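Local coordinates for RNA polymerase sigma factor SIGMA-28 (FliA) (PDB 1RP3), which is a flagellar sigma factor that probably guides RNA polymerase to its promoters and is held in an inactive conformation by the anti-sigma factor FlgM, at residues Asp88-Val94 against Lys138-Ser142; Asn31-His35 against Ile199-Pro205; Ser146-Phe151 against Leu231-Ser236; Glu115-Val121 against Thr215-Arg219. One frame throughout, in Å; residues are numbered along the deposited sequence.

Contact 1. Residues Asp88-Val94 against Lys138-Ser142; sequences DFGSRQV and KINFS
The turn that leads into helix 92-112 docks on helix 129-158 through F89, whose ring takes the side chain of F141 on one face. CD2 of F141 stands over the centre of the F89 ring, and the planes meet at 60°, a T-shaped pair with the edge of F141 toward the face of F89. K138 CA lies in the plane of the F89 ring, at its edge, 3.9 Å from F89 CD1, so the backbone of helix 129-158 packs against the rim while F141 occupies a face. L84 of helix 66-85 touches both phenylalanines, so the turn, helix 129-158 and helix 66-85 meet at these two rings. A type I turn from D88 to S91, where S91 is the N-cap residue, reverses the chain; S91 OG bonds to D88 O at 3.1 Å. K138 bends at its third torsion (chi3 66°), carrying NZ to D88 OD2 at 2.9 Å and forming a salt bridge in which NZ comes to OD2 from above the carboxylate plane. The aliphatic part of the same lysine is used too: K138 CE rests 3.7 Å from V94 CG2, while V94 CG1 packs on I139 CG1 at 3.9 Å. S142 OG points at F89 O, but the modelled separation is too short to be relied on.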
loop_
_atom_site.group_PDB
_atom_site.type_symbol
_atom_site.label_atom_id
_atom_site.label_comp_id
_atom_site.label_asym_id
_atom_site.label_seq_id
_atom_site.Cartn_x
_atom_site.Cartn_y
_atom_site.Cartn_z
ATOM N N ASP A 88 0.094 16.079 -2.878
ATOM C CA ASP A 88 1.394 16.743 -2.871
ATOM C C ASP A 88 2.584 15.898 -2.448
ATOM O O ASP A 88 3.567 16.436 -1.947
ATOM C CB ASP A 88 1.320 17.965 -1.959
ATOM C CG ASP A 88 1.197 17.587 -0.485
ATOM O OD1 ASP A 88 0.565 16.556 -0.167
ATOM O OD2 ASP A 88 1.757 18.313 0.366
ATOM N N PHE A 89 2.523 14.591 -2.664
ATOM C CA PHE A 89 3.624 13.729 -2.250
ATOM C C PHE A 89 4.946 13.942 -2.961
ATOM O O PHE A 89 5.997 13.915 -2.324
ATOM C CB PHE A 89 3.231 12.259 -2.308
ATOM C CG PHE A 89 2.305 11.848 -1.208
ATOM C CD1 PHE A 89 2.758 11.767 0.101
ATOM C CD2 PHE A 89 0.974 11.568 -1.474
ATOM C CE1 PHE A 89 1.898 11.405 1.127
ATOM C CE2 PHE A 89 0.109 11.205 -0.454
ATOM C CZ PHE A 89 0.569 11.127 0.850
ATOM N N GLY A 90 4.905 14.155 -4.269
ATOM C CA GLY A 90 6.145 14.367 -4.993
ATOM C C GLY A 90 6.583 15.822 -5.100
ATOM O O GLY A 90 7.489 16.134 -5.874
ATOM N N SER A 91 5.962 16.700 -4.309
ATOM C CA SER A 91 6.266 18.126 -4.330
ATOM C C SER A 91 7.710 18.464 -3.956
ATOM O O SER A 91 8.403 17.673 -3.311
ATOM C CB SER A 91 5.296 18.896 -3.431
ATOM O OG SER A 91 5.638 18.773 -2.057
ATOM N N ARG A 92 8.152 19.645 -4.381
ATOM C CA ARG A 92 9.508 20.120 -4.108
ATOM C C ARG A 92 9.751 20.352 -2.614
ATOM O O ARG A 92 10.834 20.047 -2.111
ATOM C CB ARG A 92 9.803 21.398 -4.912
ATOM N N GLN A 93 8.745 20.870 -1.910
ATOM C CA GLN A 93 8.858 21.115 -0.473
ATOM C C GLN A 93 9.182 19.814 0.294
ATOM O O GLN A 93 9.972 19.818 1.244
ATOM C CB GLN A 93 7.569 21.746 0.059
ATOM N N VAL A 94 8.581 18.706 -0.136
ATOM C CA VAL A 94 8.815 17.414 0.500
ATOM C C VAL A 94 10.243 16.944 0.238
ATOM O O VAL A 94 10.924 16.463 1.147
ATOM C CB VAL A 94 7.797 16.343 -0.005
ATOM C CG1 VAL A 94 8.182 14.946 0.471
ATOM C CG2 VAL A 94 6.410 16.676 0.490
ATOM N N LYS A 138 5.542 11.089 4.410
ATOM C CA LYS A 138 5.307 11.685 3.096
ATOM C C LYS A 138 6.489 11.394 2.185
ATOM O O LYS A 138 6.311 11.021 1.027
ATOM C CB LYS A 138 5.103 13.200 3.192
ATOM C CG LYS A 138 3.801 13.609 3.854
ATOM C CD LYS A 138 3.634 15.115 3.882
ATOM C CE LYS A 138 3.472 15.705 2.488
ATOM N NZ LYS A 138 3.347 17.196 2.545
ATOM N N ILE A 139 7.695 11.523 2.734
ATOM C CA ILE A 139 8.916 11.277 1.984
ATOM C C ILE A 139 8.920 9.841 1.479
ATOM O O ILE A 139 9.041 9.590 0.275
ATOM C CB ILE A 139 10.175 11.537 2.850
ATOM C CG1 ILE A 139 10.363 13.041 3.059
ATOM C CG2 ILE A 139 11.411 10.920 2.194
ATOM C CD1 ILE A 139 11.368 13.381 4.150
ATOM N N ASN A 140 8.750 8.911 2.409
ATOM C CA ASN A 140 8.704 7.494 2.095
ATOM C C ASN A 140 7.572 7.135 1.148
ATOM O O ASN A 140 7.718 6.236 0.308
ATOM C CB ASN A 140 8.603 6.669 3.374
ATOM C CG ASN A 140 9.944 6.456 4.017
ATOM O OD1 ASN A 140 10.197 6.906 5.133
ATOM N ND2 ASN A 140 10.839 5.792 3.290
ATOM N N PHE A 141 6.446 7.839 1.255
ATOM C CA PHE A 141 5.355 7.508 0.357
ATOM C C PHE A 141 5.644 7.943 -1.082
ATOM O O PHE A 141 5.218 7.278 -2.033
ATOM C CB PHE A 141 3.993 7.987 0.853
ATOM C CG PHE A 141 2.862 7.207 0.257
ATOM C CD1 PHE A 141 2.685 5.869 0.590
ATOM C CD2 PHE A 141 2.035 7.771 -0.709
ATOM C CE1 PHE A 141 1.713 5.107 -0.034
ATOM C CE2 PHE A 141 1.054 7.005 -1.342
ATOM C CZ PHE A 141 0.895 5.676 -1.004
ATOM N N SER A 142 6.421 9.014 -1.234
ATOM C CA SER A 142 6.808 9.501 -2.552
ATOM C C SER A 142 7.572 8.413 -3.288
ATOM O O SER A 142 7.402 8.244 -4.490
ATOM C CB SER A 142 7.715 10.727 -2.432
ATOM O OG SER A 142 7.049 11.793 -1.786
#

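Contact 2. Residues Asn31-His35 against Ile199-Pro205; sequences NIKKH and IFYEELP
K34 and E203 make a direct polar link: the lysine ammonium group gives a hydrogen bond to the backbone carbonyl of E203, with K34 NZ 2.8 Å from E203 O. The donor comes in at a C=O...N angle of 139° and lies 28° off the carbonyl plane. Extended beyond CG, the lysine chain spans the gap, and its base rests on P205, with K34 CB 4.1 Å from P205 CG. A second link runs through a water that donates to both N31 OD1, at 2.9 Å, and E203 OE2, at 2.6 Å. N31 reaches it with CG anti to its own N (chi1 -170°). The apolar part centres on one atom: H35 CE1 lies 3.6 Å from I199 CG2 and 3.7 Å from F200 CE2. The H35 and F200 rings meet obliquely, their planes inclined to one another, and I199 CG2 also sits over one face of F200, offset toward the rim. These residues join the C-terminal part of helix 7-33 and the residues after it, in sigma region 2, to region 4, whose helix-turn-helix character is known from the family. E203 leaves helix 190-201 with positive phi, which turns the chain toward P205, the N-cap of helix 206-212. Further out, ND1 of H35 is hydrogen-bonded to K224 of helix 217-236, and F141 and I144 of helix 129-158 press on the same imidazole. FlgM enters here as well: F86 of the FlgM chain meets the ring of H35 and packs edge-to-face with F200.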
loop_
_atom_site.group_PDB
_atom_site.type_symbol
_atom_site.label_atom_id
_atom_site.label_comp_id
_atom_site.label_asym_id
_atom_site.label_seq_id
_atom_site.Cartn_x
_atom_site.Cartn_y
_atom_site.Cartn_z
ATOM N N ASN A 31 -3.833 -1.769 4.422
ATOM C CA ASN A 31 -2.452 -2.111 4.121
ATOM C C ASN A 31 -1.659 -0.932 3.577
ATOM O O ASN A 31 -0.481 -0.752 3.916
ATOM C CB ASN A 31 -2.385 -3.294 3.168
ATOM C CG ASN A 31 -0.987 -3.823 3.015
ATOM O OD1 ASN A 31 -0.430 -3.801 1.922
ATOM N ND2 ASN A 31 -0.391 -4.274 4.118
ATOM N N ILE A 32 -2.315 -0.114 2.759
ATOM C CA ILE A 32 -1.674 1.065 2.200
ATOM C C ILE A 32 -1.518 2.097 3.315
ATOM O O ILE A 32 -0.499 2.778 3.390
ATOM C CB ILE A 32 -2.483 1.627 1.000
ATOM C CG1 ILE A 32 -2.394 0.659 -0.176
ATOM C CG2 ILE A 32 -1.972 2.976 0.563
ATOM C CD1 ILE A 32 -3.311 1.015 -1.330
ATOM N N LYS A 33 -2.494 2.149 4.223
ATOM C CA LYS A 33 -2.453 3.088 5.349
ATOM C C LYS A 33 -1.208 2.924 6.219
ATOM O O LYS A 33 -0.765 3.870 6.864
ATOM C CB LYS A 33 -3.708 2.961 6.217
ATOM C CG LYS A 33 -4.815 3.932 5.855
ATOM C CD LYS A 33 -4.482 5.350 6.282
ATOM C CE LYS A 33 -4.481 5.498 7.797
ATOM N NZ LYS A 33 -4.038 6.861 8.242
ATOM N N LYS A 34 -0.630 1.732 6.228
ATOM C CA LYS A 34 0.568 1.497 7.033
ATOM C C LYS A 34 1.787 2.286 6.546
ATOM O O LYS A 34 2.767 2.446 7.277
ATOM C CB LYS A 34 0.914 0.013 7.061
ATOM C CG LYS A 34 -0.097 -0.863 7.771
ATOM C CD LYS A 34 0.308 -2.328 7.626
ATOM C CE LYS A 34 -0.550 -3.241 8.481
ATOM N NZ LYS A 34 -0.073 -4.642 8.392
ATOM N N HIS A 35 1.707 2.802 5.323
ATOM C CA HIS A 35 2.805 3.556 4.728
ATOM C C HIS A 35 2.467 5.028 4.544
ATOM O O HIS A 35 3.230 5.772 3.934
ATOM C CB HIS A 35 3.134 2.983 3.353
ATOM C CG HIS A 35 3.371 1.503 3.356
ATOM N ND1 HIS A 35 4.631 0.964 3.233
ATOM C CD2 HIS A 35 2.513 0.471 3.442
ATOM C CE1 HIS A 35 4.534 -0.356 3.242
ATOM N NE2 HIS A 35 3.270 -0.686 3.369
ATOM N N ILE A 199 9.094 -4.781 6.442
ATOM C CA ILE A 199 8.036 -3.859 6.074
ATOM C C ILE A 199 6.984 -4.428 5.137
ATOM O O ILE A 199 5.792 -4.309 5.406
ATOM C CB ILE A 199 8.617 -2.551 5.480
ATOM C CG1 ILE A 199 9.167 -1.688 6.619
ATOM C CG2 ILE A 199 7.548 -1.790 4.696
ATOM C CD1 ILE A 199 9.628 -0.311 6.221
ATOM N N PHE A 200 7.428 -5.091 4.074
ATOM C CA PHE A 200 6.513 -5.627 3.077
ATOM C C PHE A 200 6.149 -7.090 3.184
ATOM O O PHE A 200 5.034 -7.469 2.838
ATOM C CB PHE A 200 7.040 -5.340 1.670
ATOM C CG PHE A 200 7.122 -3.880 1.341
ATOM C CD1 PHE A 200 8.271 -3.163 1.616
ATOM C CD2 PHE A 200 6.068 -3.236 0.700
ATOM C CE1 PHE A 200 8.377 -1.818 1.260
ATOM C CE2 PHE A 200 6.163 -1.887 0.338
ATOM C CZ PHE A 200 7.324 -1.180 0.616
ATOM N N TYR A 201 7.097 -7.927 3.590
ATOM C CA TYR A 201 6.805 -9.344 3.722
ATOM C C TYR A 201 6.150 -9.599 5.077
ATOM O O TYR A 201 5.217 -10.387 5.174
ATOM C CB TYR A 201 8.065 -10.192 3.535
ATOM C CG TYR A 201 7.835 -11.672 3.748
ATOM C CD1 TYR A 201 7.160 -12.434 2.797
ATOM C CD2 TYR A 201 8.272 -12.305 4.915
ATOM C CE1 TYR A 201 6.922 -13.791 3.000
ATOM C CE2 TYR A 201 8.043 -13.656 5.133
ATOM C CZ TYR A 201 7.367 -14.396 4.175
ATOM O OH TYR A 201 7.135 -15.737 4.401
ATOM N N GLU A 202 6.631 -8.928 6.119
ATOM C CA GLU A 202 6.041 -9.082 7.445
ATOM C C GLU A 202 4.884 -8.097 7.655
ATOM O O GLU A 202 4.122 -8.222 8.607
ATOM C CB GLU A 202 7.094 -8.909 8.545
ATOM C CG GLU A 202 8.291 -9.861 8.459
ATOM C CD GLU A 202 7.945 -11.332 8.701
ATOM O OE1 GLU A 202 6.845 -11.642 9.222
ATOM O OE2 GLU A 202 8.796 -12.190 8.370
ATOM N N GLU A 203 4.752 -7.131 6.748
ATOM C CA GLU A 203 3.691 -6.126 6.796
ATOM C C GLU A 203 3.673 -5.332 8.102
ATOM O O GLU A 203 2.652 -5.209 8.778
ATOM C CB GLU A 203 2.333 -6.768 6.511
ATOM C CG GLU A 203 2.251 -7.411 5.130
ATOM C CD GLU A 203 0.886 -8.004 4.827
ATOM O OE1 GLU A 203 0.393 -8.842 5.614
ATOM O OE2 GLU A 203 0.304 -7.630 3.790
ATOM N N LEU A 204 4.826 -4.759 8.422
ATOM C CA LEU A 204 4.985 -3.971 9.626
ATOM C C LEU A 204 5.318 -2.529 9.321
ATOM O O LEU A 204 6.184 -2.257 8.511
ATOM C CB LEU A 204 6.097 -4.566 10.486
ATOM C CG LEU A 204 5.812 -5.953 11.057
ATOM C CD1 LEU A 204 7.007 -6.408 11.866
ATOM C CD2 LEU A 204 4.547 -5.929 11.911
ATOM N N PRO A 205 4.624 -1.580 9.962
ATOM C CA PRO A 205 4.902 -0.161 9.725
ATOM C C PRO A 205 6.329 0.136 10.193
ATOM O O PRO A 205 6.935 -0.651 10.923
ATOM C CB PRO A 205 3.872 0.545 10.615
ATOM C CG PRO A 205 2.757 -0.436 10.672
ATOM C CD PRO A 205 3.473 -1.746 10.860
HETATM O O HOH W 1 0.825 -6.355 1.589
#

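Contact 3. Residues Ser146-Phe151 against Leu231-Ser236; sequences SLEEVF and LREMLS
V150 and L235 meet at about a right angle, the methyl CG1 of V150 lying 3.8 Å from L235 CB. The valine's other branch, CG2, turns to R232 and S236 of the facing helix, 3.9 Å from R232 CG and 3.7 Å from S236 OG. L147 stretches away from its backbone N (chi1 -175°), and this sends CD1 to the backbone of the opposite helix, 3.9 Å from R232 CA. The leucine ends also meet, L147 CD1 and L235 CD1 being 4.2 Å apart, and L235 CD1 approaches the F151 ring obliquely at CE2. This is side-by-side packing of two helices running nearly the same way: the axes of segments 146-151 and 231-236 come within 9.4 Å and run at 24° to each other, and the packing joins helix 129-158 of region 3 to the last helix of region 4. R232 sets its aliphatic CD against the CB of S146. S236 OG bonds back to R232 O within its own helix, reaching that carbonyl from the face opposite to S236 N. A184 of helix 167-185 packs on L231 and L235. From FlgM, F87 stacks on F151 and touches L147, while L83 of the same chain meets L231.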
loop_
_atom_site.group_PDB
_atom_site.type_symbol
_atom_site.label_atom_id
_atom_site.label_comp_id
_atom_site.label_asym_id
_atom_site.label_seq_id
_atom_site.Cartn_x
_atom_site.Cartn_y
_atom_site.Cartn_z
ATOM N N SER A 146 6.470 6.433 -6.777
ATOM C CA SER A 146 7.377 6.270 -7.907
ATOM C C SER A 146 7.566 4.796 -8.259
ATOM O O SER A 146 7.566 4.433 -9.427
ATOM C CB SER A 146 8.730 6.919 -7.609
ATOM O OG SER A 146 8.580 8.319 -7.548
ATOM N N LEU A 147 7.713 3.948 -7.251
ATOM C CA LEU A 147 7.877 2.531 -7.517
ATOM C C LEU A 147 6.580 1.921 -8.054
ATOM O O LEU A 147 6.621 0.990 -8.849
ATOM C CB LEU A 147 8.335 1.792 -6.266
ATOM C CG LEU A 147 8.645 0.316 -6.488
ATOM C CD1 LEU A 147 9.594 0.160 -7.683
ATOM C CD2 LEU A 147 9.254 -0.285 -5.222
ATOM N N GLU A 148 5.439 2.460 -7.630
ATOM C CA GLU A 148 4.134 1.977 -8.076
ATOM C C GLU A 148 3.968 2.249 -9.575
ATOM O O GLU A 148 3.405 1.431 -10.293
ATOM C CB GLU A 148 3.000 2.649 -7.277
ATOM C CG GLU A 148 1.609 2.018 -7.475
ATOM C CD GLU A 148 0.830 2.598 -8.656
ATOM O OE1 GLU A 148 1.071 3.760 -9.043
ATOM O OE2 GLU A 148 -0.053 1.898 -9.187
ATOM N N GLU A 149 4.469 3.398 -10.034
ATOM C CA GLU A 149 4.400 3.764 -11.447
ATOM C C GLU A 149 5.038 2.680 -12.309
ATOM O O GLU A 149 4.536 2.362 -13.384
ATOM C CB GLU A 149 5.118 5.088 -11.698
ATOM C CG GLU A 149 4.248 6.314 -11.524
ATOM C CD GLU A 149 5.007 7.607 -11.761
ATOM O OE1 GLU A 149 6.121 7.549 -12.329
ATOM O OE2 GLU A 149 4.493 8.681 -11.377
ATOM N N VAL A 150 6.134 2.111 -11.813
ATOM C CA VAL A 150 6.846 1.059 -12.518
ATOM C C VAL A 150 6.004 -0.209 -12.564
ATOM O O VAL A 150 5.757 -0.770 -13.639
ATOM C CB VAL A 150 8.216 0.779 -11.862
ATOM C CG1 VAL A 150 8.914 -0.391 -12.551
ATOM C CG2 VAL A 150 9.085 2.040 -11.915
ATOM N N PHE A 151 5.529 -0.634 -11.400
ATOM C CA PHE A 151 4.690 -1.818 -11.312
ATOM C C PHE A 151 3.405 -1.684 -12.113
ATOM O O PHE A 151 2.863 -2.682 -12.576
ATOM C CB PHE A 151 4.361 -2.142 -9.860
ATOM C CG PHE A 151 5.406 -2.941 -9.175
ATOM C CD1 PHE A 151 5.393 -4.327 -9.252
ATOM C CD2 PHE A 151 6.419 -2.316 -8.468
ATOM C CE1 PHE A 151 6.367 -5.077 -8.617
ATOM C CE2 PHE A 151 7.396 -3.057 -7.831
ATOM C CZ PHE A 151 7.375 -4.441 -7.910
ATOM N N LEU A 231 15.392 0.127 -6.050
ATOM C CA LEU A 231 14.459 -0.711 -6.792
ATOM C C LEU A 231 13.850 -0.020 -8.002
ATOM O O LEU A 231 13.766 -0.619 -9.068
ATOM C CB LEU A 231 13.359 -1.250 -5.869
ATOM C CG LEU A 231 13.829 -2.206 -4.766
ATOM C CD1 LEU A 231 12.740 -2.429 -3.730
ATOM C CD2 LEU A 231 14.271 -3.512 -5.370
ATOM N N ARG A 232 13.444 1.239 -7.857
ATOM C CA ARG A 232 12.854 1.953 -8.984
ATOM C C ARG A 232 13.834 2.069 -10.155
ATOM O O ARG A 232 13.466 1.794 -11.295
ATOM C CB ARG A 232 12.378 3.349 -8.580
ATOM C CG ARG A 232 11.648 4.069 -9.710
ATOM C CD ARG A 232 11.575 5.569 -9.499
ATOM N NE ARG A 232 12.894 6.164 -9.281
ATOM C CZ ARG A 232 13.850 6.277 -10.207
ATOM N NH1 ARG A 232 13.651 5.836 -11.446
ATOM N NH2 ARG A 232 15.018 6.829 -9.888
ATOM N N GLU A 233 15.069 2.484 -9.870
ATOM C CA GLU A 233 16.095 2.638 -10.902
ATOM C C GLU A 233 16.418 1.289 -11.532
ATOM O O GLU A 233 16.466 1.165 -12.751
ATOM C CB GLU A 233 17.356 3.270 -10.314
ATOM N N MET A 234 16.589 0.277 -10.689
ATOM C CA MET A 234 16.881 -1.087 -11.129
ATOM C C MET A 234 15.817 -1.627 -12.088
ATOM O O MET A 234 16.142 -2.194 -13.128
ATOM C CB MET A 234 16.946 -2.031 -9.923
ATOM C CG MET A 234 18.000 -1.712 -8.889
ATOM S SD MET A 234 19.649 -2.000 -9.502
ATOM C CE MET A 234 19.489 -3.719 -10.030
ATOM N N LEU A 235 14.550 -1.484 -11.710
ATOM C CA LEU A 235 13.445 -1.984 -12.521
ATOM C C LEU A 235 13.152 -1.137 -13.748
ATOM O O LEU A 235 12.576 -1.630 -14.715
ATOM C CB LEU A 235 12.187 -2.158 -11.671
ATOM C CG LEU A 235 12.284 -3.187 -10.538
ATOM C CD1 LEU A 235 10.985 -3.210 -9.758
ATOM C CD2 LEU A 235 12.582 -4.563 -11.087
ATOM N N SER A 236 13.551 0.132 -13.704
ATOM C CA SER A 236 13.359 1.047 -14.825
ATOM C C SER A 236 14.408 0.820 -15.914
ATOM O O SER A 236 14.173 1.147 -17.078
ATOM C CB SER A 236 13.428 2.504 -14.356
ATOM O OG SER A 236 12.219 2.910 -13.744
#

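Contact 4. Residues Glu115-Val121 against Thr215-Arg219; sequences EPTDEEV and TSVSR
The loops that lead into helices 118-125 and 217-236 run close together, with T117 CA and S216 CA 5.6 Å apart, which brings the carboxylate of D118 to the first amides of the facing helix. D118 OD2 receives V217 N-H through its syn lone pair at 3.0 Å, a nearly straight bond of 171°. D118 OD1 takes S218 N-H at 2.9 Å on its syn side, 15° out of the carboxylate plane, and also S218 OG, which donates from 2.9 Å nearly along the C-O direction. The two oxygens thus grip two consecutive amides at the start of helix 217-236, while the hydroxyl of S218 adds a further bond to OD1. Each helix also caps itself. T117 and E120 form a capping box, in which E120 N bonds to T117 OG1 at 3.1 Å, and T117 N bonds to E120 OE1. On the other side S216 OG, held between its own N and carbonyl carbon (chi1 69°), accepts R219 N-H at 3.0 Å. E115 lies across R219, its OE2 3.8 Å from R219 CB; the opposite charges are near but form no salt bridge. F133 of helix 129-158 touches both D118 and V217. In sigma factors the second helix of the region 4 helix-turn-helix usually recognises the -35 promoter element, and helix 217-236 probably corresponds to it. D118 is buried, and the amides, the hydroxyl and the positive end of the helix dipole would together be expected to stabilise its ionised form.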
loop_
_atom_site.group_PDB
_atom_site.type_symbol
_atom_site.label_atom_id
_atom_site.label_comp_id
_atom_site.label_asym_id
_atom_site.label_seq_id
_atom_site.Cartn_x
_atom_site.Cartn_y
_atom_site.Cartn_z
ATOM N N GLU A 115 23.806 6.881 16.591
ATOM C CA GLU A 115 22.615 7.231 15.831
ATOM C C GLU A 115 21.717 8.099 16.720
ATOM O O GLU A 115 21.500 7.781 17.885
ATOM C CB GLU A 115 21.867 5.953 15.445
ATOM C CG GLU A 115 20.608 6.170 14.617
ATOM C CD GLU A 115 20.898 6.590 13.190
ATOM O OE1 GLU A 115 21.842 6.037 12.584
ATOM O OE2 GLU A 115 20.161 7.462 12.675
ATOM N N PRO A 116 21.184 9.207 16.183
ATOM C CA PRO A 116 20.307 10.102 16.955
ATOM C C PRO A 116 18.946 9.469 17.239
ATOM O O PRO A 116 18.542 8.527 16.562
ATOM C CB PRO A 116 20.113 11.293 16.013
ATOM C CG PRO A 116 21.261 11.214 15.066
ATOM C CD PRO A 116 21.423 9.747 14.835
ATOM N N THR A 117 18.239 9.981 18.237
ATOM C CA THR A 117 16.904 9.473 18.537
ATOM C C THR A 117 15.957 10.349 17.728
ATOM O O THR A 117 16.370 11.389 17.218
ATOM C CB THR A 117 16.536 9.611 20.042
ATOM O OG1 THR A 117 16.471 10.991 20.410
ATOM C CG2 THR A 117 17.553 8.927 20.910
ATOM N N ASP A 118 14.692 9.958 17.620
ATOM C CA ASP A 118 13.727 10.767 16.880
ATOM C C ASP A 118 13.475 12.097 17.598
ATOM O O ASP A 118 13.273 13.140 16.959
ATOM C CB ASP A 118 12.415 9.998 16.691
ATOM C CG ASP A 118 12.606 8.699 15.908
ATOM O OD1 ASP A 118 13.223 8.731 14.816
ATOM O OD2 ASP A 118 12.155 7.636 16.393
ATOM N N GLU A 119 13.521 12.058 18.927
ATOM C CA GLU A 119 13.308 13.254 19.732
ATOM C C GLU A 119 14.435 14.244 19.472
ATOM O O GLU A 119 14.203 15.458 19.421
ATOM C CB GLU A 119 13.261 12.911 21.226
ATOM C CG GLU A 119 13.161 11.419 21.547
ATOM C CD GLU A 119 11.785 10.846 21.317
ATOM O OE1 GLU A 119 10.784 11.510 21.658
ATOM O OE2 GLU A 119 11.697 9.716 20.812
ATOM N N GLU A 120 15.644 13.718 19.268
ATOM C CA GLU A 120 16.810 14.561 19.005
ATOM C C GLU A 120 16.807 15.131 17.587
ATOM O O GLU A 120 17.280 16.251 17.358
ATOM C CB GLU A 120 18.118 13.798 19.284
ATOM C CG GLU A 120 18.395 13.548 20.783
ATOM C CD GLU A 120 19.581 12.611 21.057
ATOM O OE1 GLU A 120 19.938 11.792 20.174
ATOM O OE2 GLU A 120 20.146 12.677 22.181
ATOM N N VAL A 121 16.268 14.365 16.640
ATOM C CA VAL A 121 16.193 14.792 15.249
ATOM C C VAL A 121 15.183 15.927 15.140
ATOM O O VAL A 121 15.450 16.956 14.528
ATOM C CB VAL A 121 15.766 13.619 14.309
ATOM C CG1 VAL A 121 15.474 14.141 12.908
ATOM C CG2 VAL A 121 16.858 12.545 14.256
ATOM N N THR A 215 16.457 0.700 16.758
ATOM C CA THR A 215 16.965 1.977 16.273
ATOM C C THR A 215 15.837 3.010 16.248
ATOM O O THR A 215 14.773 2.786 16.837
ATOM C CB THR A 215 17.585 1.831 14.868
ATOM O OG1 THR A 215 18.243 3.053 14.492
ATOM C CG2 THR A 215 16.505 1.495 13.849
ATOM N N SER A 216 16.082 4.145 15.588
ATOM C CA SER A 216 15.093 5.220 15.465
ATOM C C SER A 216 14.213 5.036 14.226
ATOM O O SER A 216 14.554 4.283 13.316
ATOM C CB SER A 216 15.793 6.568 15.333
ATOM O OG SER A 216 16.451 6.650 14.078
ATOM N N VAL A 217 13.099 5.763 14.189
ATOM C CA VAL A 217 12.188 5.715 13.054
ATOM C C VAL A 217 12.864 6.426 11.885
ATOM O O VAL A 217 12.750 5.993 10.743
ATOM C CB VAL A 217 10.827 6.375 13.381
ATOM C CG1 VAL A 217 9.922 6.402 12.136
ATOM C CG2 VAL A 217 10.147 5.608 14.511
ATOM N N SER A 218 13.603 7.490 12.181
ATOM C CA SER A 218 14.332 8.226 11.150
ATOM C C SER A 218 15.313 7.316 10.407
ATOM O O SER A 218 15.455 7.406 9.186
ATOM C CB SER A 218 15.089 9.388 11.772
ATOM O OG SER A 218 14.189 10.215 12.481
ATOM N N ARG A 219 15.971 6.429 11.149
ATOM C CA ARG A 219 16.922 5.495 10.565
ATOM C C ARG A 219 16.227 4.463 9.676
ATOM O O ARG A 219 16.691 4.181 8.565
ATOM C CB ARG A 219 17.721 4.791 11.663
ATOM C CG ARG A 219 18.629 3.665 11.179
ATOM C CD ARG A 219 19.624 4.152 10.139
ATOM N NE ARG A 219 20.477 3.058 9.685
ATOM C CZ ARG A 219 21.518 3.200 8.870
ATOM N NH1 ARG A 219 21.849 4.401 8.405
ATOM N NH2 ARG A 219 22.228 2.132 8.522
#

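In the fold
From the N terminus, contact 2 opens first, at 31-35, and its loop runs to 199-205, bringing region 2 to region 4. Contact 1 opens at 88-94 and closes at 138-142, nested inside that loop; the two touch where F141 packs on I32 and on the backbone of H35. Contact 4 starts at 115-121, within the loops of contacts 1 and 2, and crosses both by closing at 215-219. Contact 3 begins on helix 129-158 just after contact 1 has closed, and ends at 231-236. It crosses both contact 2 and contact 4. Helix 129-158 serves contacts 1 and 3, helix 217-236 serves contacts 3 and 4; contact 2 ties region 4 to region 2, and contacts 3 and 4 tie it to region 3.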